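Local coordinates for CCMAN5 (Cellulosimicrobium cellulans, PDB 2XSG), which is a bacterial alpha-mannosidase of glycoside hydrolase family 92, probably calcium-dependent, used to expose mannose-6-phosphate on glycans of yeast-produced lysosomal enzymes, at residues S57-F62 with V115-V120; G291-D296 with A364-A369. All coordinates share one frame; numbering follows the deposited sequence.

From the N terminus, the chain first closes contact 1, where strand 58-63 meets strand 112-121 after a span that is mostly loop with a few short strands. Contact 2 follows much later. It brings residues 291-296, which follow helix 275-290, against the junction of helices 353-366 and 368-387. The two contacts lie in series, neither nested nor crossed. The centres of contact 1 and contact 2 are about 37 Å apart. The nearest atoms of contact 1 and contact 2 are about 25 Å apart. Contact 1 packs two sheets of the N-terminal domain together. Contact 2 lies within the range of the catalytic domain and joins the edge strand of a mixed sheet to a helix-helix junction.

Contact 1 (S57-F62 with V115-V120); sequences SKISGF and VGLGNV
Apolar packing between two sheets of the N-terminal domain makes this contact. Strand 58-62 belongs to a small antiparallel sheet, and strand 115-120 to a large one of the family 92 N-terminal domain. The two segments cross almost at right angles, at -84°, with axes 8.1 Å apart. Such a crossing lets a few side chains meet without strand pairing. Ile59 and Leu117 are at the centre. Their side chains also cross at about a right angle. One methyl of Leu117 does the touching: its CD2 lies 3.8 Å from Ile59 CB and equally close to Ile59 CG2. Ile59 CG1 stands anti to the carbonyl carbon (chi1 -75°), and its end, CD1, reaches toward Val115 CG2 at a looser 4.4 Å. Val115 lies against both Ile59 and Phe62. Its CG1 is the methyl nearest the ring, 4.2 Å from Phe62 CZ. Phe101 also touches Ile59 and Val115, while Pro83 of strand 80-84 touches Leu117. Strand 133-140, next to 112-121 in its sheet, meets Phe62 through Ala136 and Val138. Beside this packing, His99 ND1 of strand 99-100, in the small sheet, is hydrogen-bonded to Gly118 O. All four contact residues are buried, and they meet through carbon atoms alone. These four side chains therefore hold by shape and the exclusion of water, with the Gly118-His99 bond as a polar link beside them.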
loop_
_atom_site.group_PDB
_atom_site.type_symbol
_atom_site.label_atom_id
_atom_site.label_comp_id
_atom_site.label_asym_id
_atom_site.label_seq_id
_atom_site.Cartn_x
_atom_site.Cartn_y
_atom_site.Cartn_z
ATOM N N SER A 57 18.110 -12.866 13.109
ATOM C CA SER A 57 18.962 -13.975 12.702
ATOM C C SER A 57 18.333 -15.335 13.002
ATOM O O SER A 57 18.992 -16.374 12.864
ATOM C CB SER A 57 20.347 -13.855 13.335
ATOM O OG SER A 57 20.253 -13.796 14.745
ATOM N N LYS A 58 17.052 -15.321 13.387
ATOM C CA LYS A 58 16.286 -16.545 13.515
ATOM C C LYS A 58 14.933 -16.432 12.839
ATOM O O LYS A 58 14.332 -15.360 12.800
ATOM C CB LYS A 58 16.126 -16.953 14.975
ATOM C CG LYS A 58 17.423 -17.473 15.577
ATOM C CD LYS A 58 17.406 -17.389 17.073
ATOM C CE LYS A 58 18.742 -17.832 17.637
ATOM N NZ LYS A 58 18.722 -17.691 19.103
ATOM N N ILE A 59 14.489 -17.560 12.303
ATOM C CA ILE A 59 13.193 -17.697 11.668
ATOM C C ILE A 59 12.482 -18.893 12.282
ATOM O O ILE A 59 13.074 -19.950 12.474
ATOM C CB ILE A 59 13.350 -17.878 10.136
ATOM C CG1 ILE A 59 13.723 -16.531 9.493
ATOM C CG2 ILE A 59 12.100 -18.532 9.505
ATOM C CD1 ILE A 59 13.891 -16.571 7.982
ATOM N N SER A 60 11.205 -18.710 12.596
ATOM C CA SER A 60 10.368 -19.801 13.050
ATOM C C SER A 60 9.817 -20.528 11.818
ATOM O O SER A 60 10.285 -21.618 11.489
ATOM C CB SER A 60 9.266 -19.254 13.965
ATOM O OG SER A 60 8.560 -18.216 13.294
ATOM N N GLY A 61 8.882 -19.913 11.096
ATOM C CA GLY A 61 8.259 -20.536 9.921
ATOM C C GLY A 61 7.619 -19.560 8.936
ATOM O O GLY A 61 8.038 -18.410 8.830
ATOM N N PHE A 62 6.591 -20.022 8.222
ATOM C CA PHE A 62 5.909 -19.208 7.210
ATOM C C PHE A 62 4.430 -18.993 7.521
ATOM O O PHE A 62 3.708 -19.941 7.819
ATOM C CB PHE A 62 6.069 -19.853 5.833
ATOM C CG PHE A 62 7.504 -20.022 5.424
ATOM C CD1 PHE A 62 8.170 -18.993 4.761
ATOM C CD2 PHE A 62 8.201 -21.190 5.732
ATOM C CE1 PHE A 62 9.489 -19.118 4.392
ATOM C CE2 PHE A 62 9.545 -21.331 5.360
ATOM C CZ PHE A 62 10.191 -20.283 4.689
ATOM N N VAL A 115 15.274 -20.193 1.971
ATOM C CA VAL A 115 16.203 -19.987 3.093
ATOM C C VAL A 115 16.670 -21.334 3.660
ATOM O O VAL A 115 15.911 -22.328 3.688
ATOM C CB VAL A 115 15.568 -19.129 4.229
ATOM C CG1 VAL A 115 14.385 -19.861 4.918
ATOM C CG2 VAL A 115 16.624 -18.703 5.276
ATOM N N GLY A 116 17.934 -21.374 4.057
ATOM C CA GLY A 116 18.466 -22.510 4.794
ATOM C C GLY A 116 18.308 -22.257 6.278
ATOM O O GLY A 116 18.844 -21.285 6.811
ATOM N N LEU A 117 17.536 -23.119 6.934
ATOM C CA LEU A 117 17.266 -22.990 8.358
ATOM C C LEU A 117 18.091 -24.001 9.122
ATOM O O LEU A 117 18.189 -25.150 8.701
ATOM C CB LEU A 117 15.770 -23.211 8.639
ATOM C CG LEU A 117 14.773 -22.268 7.958
ATOM C CD1 LEU A 117 13.305 -22.776 8.148
ATOM C CD2 LEU A 117 14.961 -20.831 8.466
ATOM N N GLY A 118 18.710 -23.567 10.220
ATOM C CA GLY A 118 19.415 -24.476 11.105
ATOM C C GLY A 118 18.454 -25.496 11.680
ATOM O O GLY A 118 17.330 -25.157 12.098
ATOM N N ASN A 119 18.870 -26.763 11.669
ATOM C CA ASN A 119 17.995 -27.849 12.119
ATOM C C ASN A 119 17.734 -27.704 13.618
ATOM O O ASN A 119 18.580 -27.187 14.344
ATOM C CB ASN A 119 18.626 -29.203 11.780
ATOM C CG ASN A 119 17.697 -30.391 12.023
ATOM O OD1 ASN A 119 18.172 -31.477 12.353
ATOM N ND2 ASN A 119 16.374 -30.198 11.861
ATOM N N VAL A 120 16.547 -28.122 14.060
ATOM C CA VAL A 120 16.201 -28.166 15.476
ATOM C C VAL A 120 15.553 -29.516 15.810
ATOM O O VAL A 120 14.794 -30.072 14.997
ATOM C CB VAL A 120 15.296 -26.969 15.920
ATOM C CG1 VAL A 120 16.021 -25.643 15.717
ATOM C CG2 VAL A 120 13.944 -26.966 15.163
#

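Contact 2 (G291-D296 with A364-A369); sequences GRVAID and AYIDPA
Arg292 lays its guanidinium over the carboxylate of Asp367. The two planes are 26° apart and stacked. OD2 of Asp367 sits 3.2 Å above the guanidinium plane, toward its rim, and 3.4 Å from Arg292 NE. This salt bridge acts through charge alone, since no N-H points at the oxygen. The arginine chain is extended from CG to NE (chi2 -180°, chi3 179°), which carries the flat group out to the aspartate. At its edge, in plane, Arg292 NH1 gives a hydrogen bond of 2.8 Å to a water. That water in turn donates to Ile366 O at 2.7 Å. NH1 also forms a salt bridge with Asp702, its stronger polar partner. Asp367 is the N-cap of helix 368-387, where its OD1 makes a weak bond to Leu370 N. With an alanine here instead of Arg292, Asp367 and Asp702 would probably lose the positive charge they share, and the water its donor NH1. One residue along the chain, Val293 CG2 packs against Ile366 CG2 at 4.2 Å. Phe311 of helix 306-318 touches Val293, and Met318 of the same helix touches Ile366. Strand 293-296 forms the edge of a mixed sheet and pairs with strand 696-700. The contact thus sets this edge, where the strand begins, against the junction between helices 353-366 and 368-387.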
loop_
_atom_site.group_PDB
_atom_site.type_symbol
_atom_site.label_atom_id
_atom_site.label_comp_id
_atom_site.label_asym_id
_atom_site.label_seq_id
_atom_site.Cartn_x
_atom_site.Cartn_y
_atom_site.Cartn_z
ATOM N N GLY A 291 6.391 -5.903 -16.996
ATOM C CA GLY A 291 6.627 -5.564 -18.407
ATOM C C GLY A 291 5.686 -4.534 -19.016
ATOM O O GLY A 291 5.890 -4.102 -20.165
ATOM N N ARG A 292 4.658 -4.142 -18.252
ATOM C CA ARG A 292 3.768 -3.058 -18.642
ATOM C C ARG A 292 4.509 -1.729 -18.727
ATOM O O ARG A 292 4.094 -0.840 -19.481
ATOM C CB ARG A 292 2.598 -2.929 -17.673
ATOM C CG ARG A 292 1.649 -4.122 -17.679
ATOM C CD ARG A 292 0.512 -3.892 -16.681
ATOM N NE ARG A 292 -0.439 -5.006 -16.682
ATOM C CZ ARG A 292 -1.444 -5.143 -17.547
ATOM N NH1 ARG A 292 -1.650 -4.227 -18.501
ATOM N NH2 ARG A 292 -2.247 -6.200 -17.456
ATOM N N VAL A 293 5.587 -1.603 -17.941
ATOM C CA VAL A 293 6.511 -0.466 -18.022
ATOM C C VAL A 293 7.917 -0.900 -18.439
ATOM O O VAL A 293 8.583 -1.686 -17.739
ATOM C CB VAL A 293 6.600 0.315 -16.705
ATOM C CG1 VAL A 293 7.343 1.639 -16.939
ATOM C CG2 VAL A 293 5.214 0.579 -16.158
ATOM N N ALA A 294 8.358 -0.398 -19.588
ATOM C CA ALA A 294 9.687 -0.699 -20.111
ATOM C C ALA A 294 10.556 0.536 -20.073
ATOM O O ALA A 294 10.196 1.592 -20.594
ATOM C CB ALA A 294 9.610 -1.257 -21.530
ATOM N N ILE A 295 11.725 0.388 -19.463
ATOM C CA ILE A 295 12.607 1.514 -19.209
ATOM C C ILE A 295 13.973 1.392 -19.910
ATOM O O ILE A 295 14.590 0.331 -19.961
ATOM C CB ILE A 295 12.758 1.716 -17.694
ATOM C CG1 ILE A 295 11.515 2.401 -17.159
ATOM C CG2 ILE A 295 13.993 2.530 -17.350
ATOM C CD1 ILE A 295 11.405 2.297 -15.726
ATOM N N ASP A 296 14.421 2.521 -20.444
ATOM C CA ASP A 296 15.738 2.662 -21.016
ATOM C C ASP A 296 16.398 3.745 -20.160
ATOM O O ASP A 296 16.005 4.909 -20.210
ATOM C CB ASP A 296 15.598 3.068 -22.500
ATOM C CG ASP A 296 16.915 3.527 -23.132
ATOM O OD1 ASP A 296 17.984 3.444 -22.488
ATOM O OD2 ASP A 296 16.878 3.987 -24.296
ATOM N N ALA A 364 -4.406 3.713 -12.307
ATOM C CA ALA A 364 -5.206 4.027 -13.508
ATOM C C ALA A 364 -4.379 4.166 -14.792
ATOM O O ALA A 364 -4.800 3.693 -15.845
ATOM C CB ALA A 364 -6.067 5.266 -13.296
ATOM N N TYR A 365 -3.202 4.784 -14.726
ATOM C CA TYR A 365 -2.437 4.939 -15.973
ATOM C C TYR A 365 -1.400 3.839 -16.246
ATOM O O TYR A 365 -0.814 3.783 -17.336
ATOM C CB TYR A 365 -1.914 6.377 -16.179
ATOM C CG TYR A 365 -0.724 6.840 -15.354
ATOM C CD1 TYR A 365 0.519 6.238 -15.486
ATOM C CD2 TYR A 365 -0.832 7.952 -14.505
ATOM C CE1 TYR A 365 1.620 6.696 -14.757
ATOM C CE2 TYR A 365 0.253 8.428 -13.789
ATOM C CZ TYR A 365 1.487 7.782 -13.918
ATOM O OH TYR A 365 2.581 8.236 -13.209
ATOM N N ILE A 366 -1.208 2.939 -15.279
ATOM C CA ILE A 366 -0.285 1.821 -15.464
ATOM C C ILE A 366 -1.018 0.526 -15.855
ATOM O O ILE A 366 -0.565 -0.191 -16.753
ATOM C CB ILE A 366 0.667 1.654 -14.258
ATOM C CG1 ILE A 366 1.694 2.803 -14.282
ATOM C CG2 ILE A 366 1.418 0.305 -14.319
ATOM C CD1 ILE A 366 2.477 2.971 -13.026
ATOM N N ASP A 367 -2.155 0.263 -15.204
ATOM C CA ASP A 367 -2.979 -0.912 -15.479
ATOM C C ASP A 367 -4.460 -0.535 -15.394
ATOM O O ASP A 367 -5.115 -0.777 -14.370
ATOM C CB ASP A 367 -2.638 -2.040 -14.501
ATOM C CG ASP A 367 -3.248 -3.377 -14.901
ATOM O OD1 ASP A 367 -4.175 -3.421 -15.743
ATOM O OD2 ASP A 367 -2.785 -4.397 -14.361
ATOM N N PRO A 368 -4.992 0.090 -16.468
ATOM C CA PRO A 368 -6.373 0.611 -16.419
ATOM C C PRO A 368 -7.440 -0.440 -16.054
ATOM O O PRO A 368 -8.358 -0.135 -15.271
ATOM C CB PRO A 368 -6.585 1.173 -17.837
ATOM C CG PRO A 368 -5.205 1.532 -18.303
ATOM C CD PRO A 368 -4.321 0.432 -17.736
ATOM N N ALA A 369 -7.304 -1.663 -16.591
ATOM C CA ALA A 369 -8.272 -2.753 -16.351
ATOM C C ALA A 369 -8.302 -3.174 -14.889
ATOM O O ALA A 369 -9.370 -3.435 -14.334
ATOM C CB ALA A 369 -7.947 -3.969 -17.216
HETATM O O HOH W 1 -0.820 -1.625 -19.070
#